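Local coordinates for chitinase (Chromobacterium violaceum, PDB 4TXG), which probably hydrolyses the glycosidic bonds of chitin as a family 18 chitinase, at residues 409-414 and 460-465; 499-504 and 553-558; 527-532 and 566-571. All coordinates share one frame; numbering follows the deposited sequence.

Interaction 1 sits at the end of a strand of the TIM barrel, about 17 Å centre to centre from both other contacts, which lie in the α+β insertion, around its antiparallel sheet and helix 522-530. Interactions 2 and 3 lie about 5 Å apart between centres and share elements: strands 556-560 and 565-570 are neighbours, backbone-bonded at Asn558 with Trp567 and Gln556 with Trp569, and both contacts reach one cesium ion. All three are largely buried, though Glu529 in interaction 3 is partly exposed. Their chemistry differs: proline packing beside a tyrosine-bound cesium in 1, a hydroxyl-carboxylate bond in 2, purely aliphatic contact in 3.

Interaction 1. Residues 409-414 and 460-465; sequences PNAALY and GVPYYT. With CS (cesium ion), chain M.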
loop_
_atom_site.group_PDB
_atom_site.type_symbol
_atom_site.label_atom_id
_atom_site.label_comp_id
_atom_site.label_asym_id
_atom_site.label_seq_id
_atom_site.Cartn_x
_atom_site.Cartn_y
_atom_site.Cartn_z
ATOM N N PRO A 409 -0.139 18.742 0.743
ATOM C CA PRO A 409 0.934 17.743 0.697
ATOM C C PRO A 409 0.496 16.454 0.027
ATOM O O PRO A 409 -0.648 16.005 0.174
ATOM C CB PRO A 409 1.262 17.484 2.174
ATOM C CG PRO A 409 0.545 18.544 2.952
ATOM C CD PRO A 409 -0.618 18.975 2.115
ATOM N N ASN A 410 1.438 15.861 -0.688
ATOM C CA ASN A 410 1.234 14.590 -1.356
ATOM C C ASN A 410 1.147 13.421 -0.361
ATOM O O ASN A 410 0.452 12.431 -0.596
ATOM C CB ASN A 410 2.376 14.374 -2.353
ATOM C CG ASN A 410 2.197 13.123 -3.165
ATOM O OD1 ASN A 410 2.874 12.128 -2.952
ATOM N ND2 ASN A 410 1.254 13.156 -4.085
ATOM N N ALA A 411 1.823 13.563 0.777
ATOM C CA ALA A 411 2.009 12.438 1.686
ATOM C C ALA A 411 2.142 12.892 3.140
ATOM O O ALA A 411 3.096 12.523 3.816
ATOM C CB ALA A 411 3.242 11.646 1.270
ATOM N N ALA A 412 1.203 13.707 3.612
ATOM C CA ALA A 412 1.262 14.166 5.002
ATOM C C ALA A 412 1.404 12.998 5.982
ATOM O O ALA A 412 0.724 11.985 5.847
ATOM C CB ALA A 412 0.011 14.984 5.344
ATOM N N LEU A 413 2.284 13.137 6.970
ATOM C CA LEU A 413 2.376 12.123 8.026
ATOM C C LEU A 413 1.148 12.162 8.940
ATOM O O LEU A 413 0.596 11.122 9.302
ATOM C CB LEU A 413 3.637 12.327 8.865
ATOM C CG LEU A 413 3.830 11.380 10.051
ATOM C CD1 LEU A 413 3.849 9.929 9.590
ATOM C CD2 LEU A 413 5.111 11.721 10.802
ATOM N N TYR A 414 0.755 13.375 9.323
ATOM C CA TYR A 414 -0.334 13.602 10.274
ATOM C C TYR A 414 -1.435 14.501 9.730
ATOM O O TYR A 414 -1.227 15.256 8.788
ATOM C CB TYR A 414 0.188 14.285 11.539
ATOM C CG TYR A 414 1.153 13.519 12.405
ATOM C CD1 TYR A 414 0.952 12.176 12.707
ATOM C CD2 TYR A 414 2.239 14.172 12.987
ATOM C CE1 TYR A 414 1.824 11.495 13.536
ATOM C CE2 TYR A 414 3.119 13.503 13.810
ATOM C CZ TYR A 414 2.903 12.169 14.087
ATOM O OH TYR A 414 3.777 11.512 14.918
ATOM N N GLY A 460 4.396 3.772 2.607
ATOM C CA GLY A 460 5.007 4.335 1.411
ATOM C C GLY A 460 5.325 5.820 1.515
ATOM O O GLY A 460 4.595 6.579 2.145
ATOM N N VAL A 461 6.416 6.228 0.874
ATOM C CA VAL A 461 6.749 7.639 0.708
ATOM C C VAL A 461 7.094 7.890 -0.759
ATOM O O VAL A 461 7.550 6.970 -1.459
ATOM C CB VAL A 461 7.946 8.068 1.587
ATOM C CG1 VAL A 461 7.630 7.876 3.064
ATOM C CG2 VAL A 461 9.215 7.305 1.189
ATOM N N PRO A 462 6.868 9.123 -1.239
ATOM C CA PRO A 462 7.147 9.438 -2.643
ATOM C C PRO A 462 8.538 10.018 -2.862
ATOM O O PRO A 462 8.994 10.813 -2.045
ATOM C CB PRO A 462 6.088 10.492 -2.967
ATOM C CG PRO A 462 5.973 11.261 -1.674
ATOM C CD PRO A 462 6.144 10.227 -0.572
ATOM N N TYR A 463 9.195 9.625 -3.951
ATOM C CA TYR A 463 10.437 10.278 -4.358
ATOM C C TYR A 463 10.158 11.181 -5.561
ATOM O O TYR A 463 11.015 11.395 -6.420
ATOM C CB TYR A 463 11.522 9.250 -4.704
ATOM C CG TYR A 463 12.193 8.550 -3.530
ATOM C CD1 TYR A 463 11.802 8.788 -2.209
ATOM C CD2 TYR A 463 13.242 7.661 -3.755
ATOM C CE1 TYR A 463 12.440 8.132 -1.148
ATOM C CE2 TYR A 463 13.892 7.015 -2.708
ATOM C CZ TYR A 463 13.488 7.246 -1.417
ATOM O OH TYR A 463 14.139 6.587 -0.392
ATOM N N TYR A 464 8.947 11.722 -5.610
ATOM C CA TYR A 464 8.517 12.546 -6.732
ATOM C C TYR A 464 7.579 13.619 -6.189
ATOM O O TYR A 464 7.125 13.536 -5.054
ATOM C CB TYR A 464 7.801 11.710 -7.799
ATOM C CG TYR A 464 6.532 11.091 -7.257
ATOM C CD1 TYR A 464 6.566 9.858 -6.618
ATOM C CD2 TYR A 464 5.309 11.762 -7.327
ATOM C CE1 TYR A 464 5.426 9.297 -6.093
ATOM C CE2 TYR A 464 4.155 11.201 -6.798
ATOM C CZ TYR A 464 4.225 9.971 -6.176
ATOM O OH TYR A 464 3.091 9.397 -5.641
ATOM N N THR A 465 7.284 14.609 -7.016
ATOM C CA THR A 465 6.383 15.691 -6.643
ATOM C C THR A 465 5.030 15.585 -7.333
ATOM O O THR A 465 4.882 14.891 -8.346
ATOM C CB THR A 465 6.974 17.066 -7.025
ATOM O OG1 THR A 465 7.003 17.172 -8.453
ATOM C CG2 THR A 465 8.386 17.215 -6.484
HETATM CS CS CS M . 2.766 6.860 -7.326
HETATM O O HOH W 1 2.445 3.628 -6.719
HETATM O O HOH W 2 2.363 7.129 -10.277
#
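The loop carrying Ala411 passes beside the end of strand 460-462, with Ala411 CA 6.8 Å from Val461 CA and Asn410 CA 7.5 Å from Thr465 CA, and no hydrogen bond joins the two segments. The fold is the TIM barrel of family 18 glycosidases: segment 409-414 belongs to the loop after strand 391-395, and 460-465 continues strand 457-462, its parallel neighbour, at the barrel end where this family carries its active site. Pro462 is the central piece. CB of Ala411 touches its ring at CD, 3.7 Å away, an aliphatic contact, while the side chain of Asn410 slides past the ring in the opposite direction and lays OD1 3.5 Å from Pro462 CG. CG of Asn410 lies anti to the backbone N (chi1 -176°), which carries the amide across to the proline and on toward the tyrosine. Its ND2 donates to Asp398 OD1, which holds the amide in place, and its backbone N bonds to Ser578. On the other segment Pro462 CB sits 3.4 Å above one face of the Tyr464 ring, offset toward the rim, so proline and ring pack together beside the amide. With CG between its backbone N and carbonyl carbon (chi1 63°), Tyr464 folds back toward the loop; Asn410 OD1 meets the ring obliquely, 3.8 Å from Tyr464 OH. Asp398 links the two halves, since its other oxygen, OD2, joins Tyr464 in holding a cesium ion. Val461 rests on helix 582-594, and Lys588 of that helix bonds to the Ala411 carbonyl. Two waters also coordinate the cesium, which lies 3.1 Å from Tyr464 OH.

Interaction 2. Residues 499-504 and 553-558; sequences VGIDNI and GSYQRN. With CS (cesium ion), chain C.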
loop_
_atom_site.group_PDB
_atom_site.type_symbol
_atom_site.label_atom_id
_atom_site.label_comp_id
_atom_site.label_asym_id
_atom_site.label_seq_id
_atom_site.Cartn_x
_atom_site.Cartn_y
_atom_site.Cartn_z
ATOM N N VAL A 499 3.004 22.843 -15.052
ATOM C CA VAL A 499 3.411 22.426 -16.389
ATOM C C VAL A 499 4.861 22.776 -16.693
ATOM O O VAL A 499 5.515 23.477 -15.927
ATOM C CB VAL A 499 2.509 23.076 -17.483
ATOM C CG1 VAL A 499 1.043 22.602 -17.363
ATOM C CG2 VAL A 499 2.597 24.603 -17.422
ATOM N N GLY A 500 5.357 22.263 -17.816
ATOM C CA GLY A 500 6.663 22.652 -18.330
ATOM C C GLY A 500 7.807 22.270 -17.410
ATOM O O GLY A 500 7.973 21.100 -17.072
ATOM N N ILE A 501 8.589 23.264 -16.996
ATOM C CA ILE A 501 9.743 23.016 -16.126
ATOM C C ILE A 501 9.286 22.521 -14.754
ATOM O O ILE A 501 10.071 21.946 -13.993
ATOM C CB ILE A 501 10.608 24.289 -15.968
ATOM C CG1 ILE A 501 11.987 23.947 -15.384
ATOM C CG2 ILE A 501 9.872 25.342 -15.139
ATOM C CD1 ILE A 501 12.976 25.108 -15.404
ATOM N N ASP A 502 7.999 22.718 -14.454
ATOM C CA ASP A 502 7.406 22.238 -13.201
ATOM C C ASP A 502 6.783 20.842 -13.310
ATOM O O ASP A 502 6.107 20.391 -12.382
ATOM C CB ASP A 502 6.326 23.211 -12.724
ATOM C CG ASP A 502 6.868 24.582 -12.417
ATOM O OD1 ASP A 502 8.008 24.669 -11.901
ATOM O OD2 ASP A 502 6.151 25.574 -12.691
ATOM N N ASN A 503 7.013 20.149 -14.422
ATOM C CA ASN A 503 6.268 18.927 -14.711
ATOM C C ASN A 503 7.065 17.980 -15.621
ATOM O O ASN A 503 6.523 17.406 -16.560
ATOM C CB ASN A 503 4.922 19.314 -15.352
ATOM C CG ASN A 503 3.947 18.150 -15.477
ATOM O OD1 ASN A 503 3.847 17.294 -14.599
ATOM N ND2 ASN A 503 3.215 18.124 -16.587
ATOM N N ILE A 504 8.358 17.815 -15.343
ATOM C CA ILE A 504 9.229 17.165 -16.324
ATOM C C ILE A 504 9.025 15.656 -16.438
ATOM O O ILE A 504 9.437 15.054 -17.423
ATOM C CB ILE A 504 10.728 17.451 -16.038
ATOM C CG1 ILE A 504 11.268 16.623 -14.867
ATOM C CG2 ILE A 504 10.948 18.944 -15.822
ATOM C CD1 ILE A 504 12.815 16.684 -14.757
ATOM N N GLY A 553 10.751 33.469 -11.491
ATOM C CA GLY A 553 10.434 33.625 -10.085
ATOM C C GLY A 553 11.399 32.856 -9.207
ATOM O O GLY A 553 12.487 32.479 -9.644
ATOM N N SER A 554 11.000 32.625 -7.962
ATOM C CA SER A 554 11.838 31.919 -7.008
ATOM C C SER A 554 11.059 30.795 -6.333
ATOM O O SER A 554 9.940 31.003 -5.867
ATOM C CB SER A 554 12.386 32.889 -5.958
ATOM O OG SER A 554 13.033 32.186 -4.911
ATOM N N TYR A 555 11.652 29.605 -6.286
ATOM C CA TYR A 555 11.027 28.477 -5.607
ATOM C C TYR A 555 11.482 28.427 -4.153
ATOM O O TYR A 555 12.595 27.987 -3.856
ATOM C CB TYR A 555 11.364 27.159 -6.313
ATOM C CG TYR A 555 10.815 27.040 -7.723
ATOM C CD1 TYR A 555 11.496 27.589 -8.803
ATOM C CD2 TYR A 555 9.624 26.364 -7.973
ATOM C CE1 TYR A 555 11.009 27.467 -10.095
ATOM C CE2 TYR A 555 9.124 26.238 -9.262
ATOM C CZ TYR A 555 9.824 26.793 -10.317
ATOM O OH TYR A 555 9.334 26.678 -11.602
ATOM N N GLN A 556 10.624 28.885 -3.248
ATOM C CA GLN A 556 10.975 28.943 -1.832
ATOM C C GLN A 556 10.572 27.664 -1.111
ATOM O O GLN A 556 9.410 27.260 -1.160
ATOM C CB GLN A 556 10.305 30.148 -1.168
ATOM C CG GLN A 556 10.448 30.174 0.339
ATOM C CD GLN A 556 9.435 31.092 1.001
ATOM O OE1 GLN A 556 8.221 30.930 0.826
ATOM N NE2 GLN A 556 9.929 32.066 1.761
ATOM N N ARG A 557 11.520 27.023 -0.433
ATOM C CA ARG A 557 11.171 25.825 0.327
ATOM C C ARG A 557 10.458 26.191 1.621
ATOM O O ARG A 557 10.887 27.081 2.359
ATOM C CB ARG A 557 12.409 24.981 0.636
ATOM C CG ARG A 557 12.092 23.692 1.408
ATOM C CD ARG A 557 13.355 22.889 1.665
ATOM N NE ARG A 557 13.087 21.670 2.427
ATOM C CZ ARG A 557 12.917 21.637 3.748
ATOM N NH1 ARG A 557 12.967 22.759 4.467
ATOM N NH2 ARG A 557 12.692 20.478 4.349
ATOM N N ASN A 558 9.351 25.497 1.862
ATOM C CA ASN A 558 8.564 25.630 3.073
ATOM C C ASN A 558 8.530 24.296 3.782
ATOM O O ASN A 558 8.684 23.257 3.150
ATOM C CB ASN A 558 7.136 26.072 2.748
ATOM C CG ASN A 558 7.043 27.535 2.398
ATOM O OD1 ASN A 558 6.530 28.334 3.182
ATOM N ND2 ASN A 558 7.548 27.900 1.225
HETATM CS CS CS C . 15.124 29.617 -3.582
#
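Tyr555 brings its hydroxyl up to the carboxylate of Asp502 and brushes the Ile501 branch methyl, CG2 lying 3.8 Å from the tyrosine OH. Tyr555 OH donates to Asp502 OD1 at 2.4 Å, a hydrogen bond so short that its exact length is doubtful. OD1 approaches the ring at its edge, near the ring plane, while the carboxylate plane is turned 74° from that of the ring. Asp502 CG points anti to its own carbonyl carbon (chi1 -62°), which brings the carboxylate end nearer the tyrosine than its CB direction alone would suggest. The second oxygen, OD2, is bound by Lys573 in a salt bridge, a charge that would probably favour the ionised carboxylate. The acid is presented by a short 3-10 turn, in which Asp502 N bonds to Val499 O at 3.0 Å and Asn503 N to Gly500 O. Both segments belong to the α+β insertion that family 18 chitinases carry on the TIM barrel: the turn lies in a loop, whereas Tyr555 belongs to the segment that runs into strand 556-560, at the margin of the four-stranded antiparallel sheet. Leu528 of helix 522-530 touches both Asp502 and Tyr555. The carbonyl O of Tyr555 lies 3.0 Å from a cesium ion, which Ser554 OG approaches more loosely at 3.6 Å.

Interaction 3. Residues 527-532 and 566-571; sequences NLEKGL and PWLWNA. With CS (cesium ion), chain C.
Leu568 extends its branched end from strand 566-570 against helix 527-530, where CD2 touches Glu529 CB at 4.0 Å and CD1 lies 4.3 Å from Leu528 CB. This is helix-on-sheet packing in the α+β insertion of the family 18 barrel, helix 522-530 covering one face of the antiparallel sheet. Glu529 and Leu568 cross at about a right angle, and only the aliphatic part of the glutamate takes part: CG, anti to its backbone N (chi1 -177°), is 4.2 Å from Leu568 CD2, while the extended chain carries the carboxylate past the leucine to a salt bridge with Lys526. Arg557 of the neighbouring strand 556-560 also lies against this glutamate. On the sheet side, Leu568 is held by backbone bonding to Leu577 of strand 575-578, and Leu528 rests on that same Leu577. Beyond this shell the helix ends in a Schellman motif at Gly531, whose positive phi turns the chain: Leu532 N bonds to Asn527 O at 2.8 Å and Gly531 N to Leu528 O at 3.0 Å. The carbonyl O of Glu529, in the last turn, instead faces a cesium ion 3.0 Å away.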
loop_
_atom_site.group_PDB
_atom_site.type_symbol
_atom_site.label_atom_id
_atom_site.label_comp_id
_atom_site.label_asym_id
_atom_site.label_seq_id
_atom_site.Cartn_x
_atom_site.Cartn_y
_atom_site.Cartn_z
ATOM N N ASN A 527 16.927 20.973 -7.687
ATOM C CA ASN A 527 17.492 21.989 -8.575
ATOM C C ASN A 527 16.629 23.254 -8.632
ATOM O O ASN A 527 17.155 24.365 -8.614
ATOM C CB ASN A 527 17.700 21.426 -9.983
ATOM C CG ASN A 527 18.931 20.534 -10.069
ATOM O OD1 ASN A 527 19.901 20.729 -9.330
ATOM N ND2 ASN A 527 18.901 19.554 -10.970
ATOM N N LEU A 528 15.309 23.096 -8.683
ATOM C CA LEU A 528 14.439 24.274 -8.729
ATOM C C LEU A 528 14.633 25.127 -7.481
ATOM O O LEU A 528 14.686 26.357 -7.559
ATOM C CB LEU A 528 12.969 23.867 -8.871
ATOM C CG LEU A 528 12.597 23.263 -10.228
ATOM C CD1 LEU A 528 11.117 22.906 -10.261
ATOM C CD2 LEU A 528 12.952 24.227 -11.366
ATOM N N GLU A 529 14.751 24.457 -6.336
ATOM C CA GLU A 529 15.007 25.112 -5.051
ATOM C C GLU A 529 16.308 25.920 -5.111
ATOM O O GLU A 529 16.416 27.023 -4.547
ATOM C CB GLU A 529 15.069 24.056 -3.924
ATOM C CG GLU A 529 15.258 24.639 -2.521
ATOM C CD GLU A 529 15.471 23.576 -1.437
ATOM O OE1 GLU A 529 15.231 22.372 -1.695
ATOM O OE2 GLU A 529 15.890 23.952 -0.315
ATOM N N LYS A 530 17.286 25.367 -5.819
ATOM C CA LYS A 530 18.605 25.978 -5.964
ATOM C C LYS A 530 18.658 27.048 -7.046
ATOM O O LYS A 530 19.666 27.741 -7.181
ATOM C CB LYS A 530 19.646 24.909 -6.282
ATOM C CG LYS A 530 19.984 24.002 -5.132
ATOM C CD LYS A 530 21.129 24.575 -4.310
ATOM C CE LYS A 530 22.320 24.889 -5.196
ATOM N NZ LYS A 530 23.579 25.062 -4.412
ATOM N N GLY A 531 17.591 27.172 -7.825
ATOM C CA GLY A 531 17.563 28.112 -8.934
ATOM C C GLY A 531 18.263 27.595 -10.181
ATOM O O GLY A 531 18.772 28.381 -10.991
ATOM N N LEU A 532 18.294 26.272 -10.326
ATOM C CA LEU A 532 18.914 25.604 -11.471
ATOM C C LEU A 532 17.837 24.931 -12.316
ATOM O O LEU A 532 16.927 24.293 -11.778
ATOM C CB LEU A 532 19.944 24.567 -11.004
ATOM C CG LEU A 532 21.096 25.093 -10.142
ATOM C CD1 LEU A 532 21.897 23.934 -9.563
ATOM C CD2 LEU A 532 21.997 26.033 -10.941
ATOM N N PRO A 566 7.366 19.044 3.351
ATOM C CA PRO A 566 8.033 20.147 2.663
ATOM C C PRO A 566 7.330 20.464 1.349
ATOM O O PRO A 566 6.665 19.602 0.771
ATOM C CB PRO A 566 9.445 19.603 2.410
ATOM C CG PRO A 566 9.245 18.094 2.266
ATOM C CD PRO A 566 7.931 17.734 2.975
ATOM N N TRP A 567 7.488 21.693 0.879
ATOM C CA TRP A 567 7.042 22.043 -0.451
ATOM C C TRP A 567 7.793 23.242 -0.977
ATOM O O TRP A 567 8.510 23.927 -0.243
ATOM C CB TRP A 567 5.540 22.324 -0.486
ATOM C CG TRP A 567 5.046 23.573 0.217
ATOM C CD1 TRP A 567 4.765 24.787 -0.352
ATOM C CD2 TRP A 567 4.703 23.697 1.604
ATOM N NE1 TRP A 567 4.285 25.659 0.600
ATOM C CE2 TRP A 567 4.224 25.005 1.812
ATOM C CE3 TRP A 567 4.758 22.821 2.699
ATOM C CZ2 TRP A 567 3.816 25.471 3.061
ATOM C CZ3 TRP A 567 4.349 23.280 3.945
ATOM C CH2 TRP A 567 3.882 24.591 4.115
ATOM N N LEU A 568 7.626 23.464 -2.270
ATOM C CA LEU A 568 8.142 24.662 -2.904
ATOM C C LEU A 568 6.980 25.571 -3.239
ATOM O O LEU A 568 5.986 25.125 -3.808
ATOM C CB LEU A 568 8.914 24.310 -4.172
ATOM C CG LEU A 568 10.128 23.413 -3.980
ATOM C CD1 LEU A 568 10.715 23.079 -5.338
ATOM C CD2 LEU A 568 11.149 24.120 -3.090
ATOM N N TRP A 569 7.113 26.841 -2.888
ATOM C CA TRP A 569 6.128 27.841 -3.265
ATOM C C TRP A 569 6.801 28.893 -4.120
ATOM O O TRP A 569 7.755 29.543 -3.689
ATOM C CB TRP A 569 5.486 28.464 -2.021
ATOM C CG TRP A 569 4.567 29.614 -2.289
ATOM C CD1 TRP A 569 4.739 30.919 -1.893
ATOM C CD2 TRP A 569 3.328 29.575 -3.008
ATOM N NE1 TRP A 569 3.674 31.687 -2.316
ATOM C CE2 TRP A 569 2.790 30.881 -3.004
ATOM C CE3 TRP A 569 2.609 28.555 -3.652
ATOM C CZ2 TRP A 569 1.581 31.206 -3.625
ATOM C CZ3 TRP A 569 1.405 28.875 -4.269
ATOM C CH2 TRP A 569 0.901 30.188 -4.246
ATOM N N ASN A 570 6.311 29.036 -5.347
ATOM C CA ASN A 570 6.770 30.082 -6.248
ATOM C C ASN A 570 5.698 31.161 -6.324
ATOM O O ASN A 570 4.717 31.019 -7.050
ATOM C CB ASN A 570 7.078 29.501 -7.631
ATOM C CG ASN A 570 7.769 30.493 -8.547
ATOM O OD1 ASN A 570 7.397 31.665 -8.616
ATOM N ND2 ASN A 570 8.785 30.022 -9.265
ATOM N N ALA A 571 5.881 32.230 -5.554
ATOM C CA ALA A 571 4.866 33.274 -5.435
ATOM C C ALA A 571 4.609 33.979 -6.758
ATOM O O ALA A 571 3.486 34.405 -7.037
ATOM C CB ALA A 571 5.278 34.286 -4.377
HETATM CS CS CS C . 15.124 29.617 -3.582
#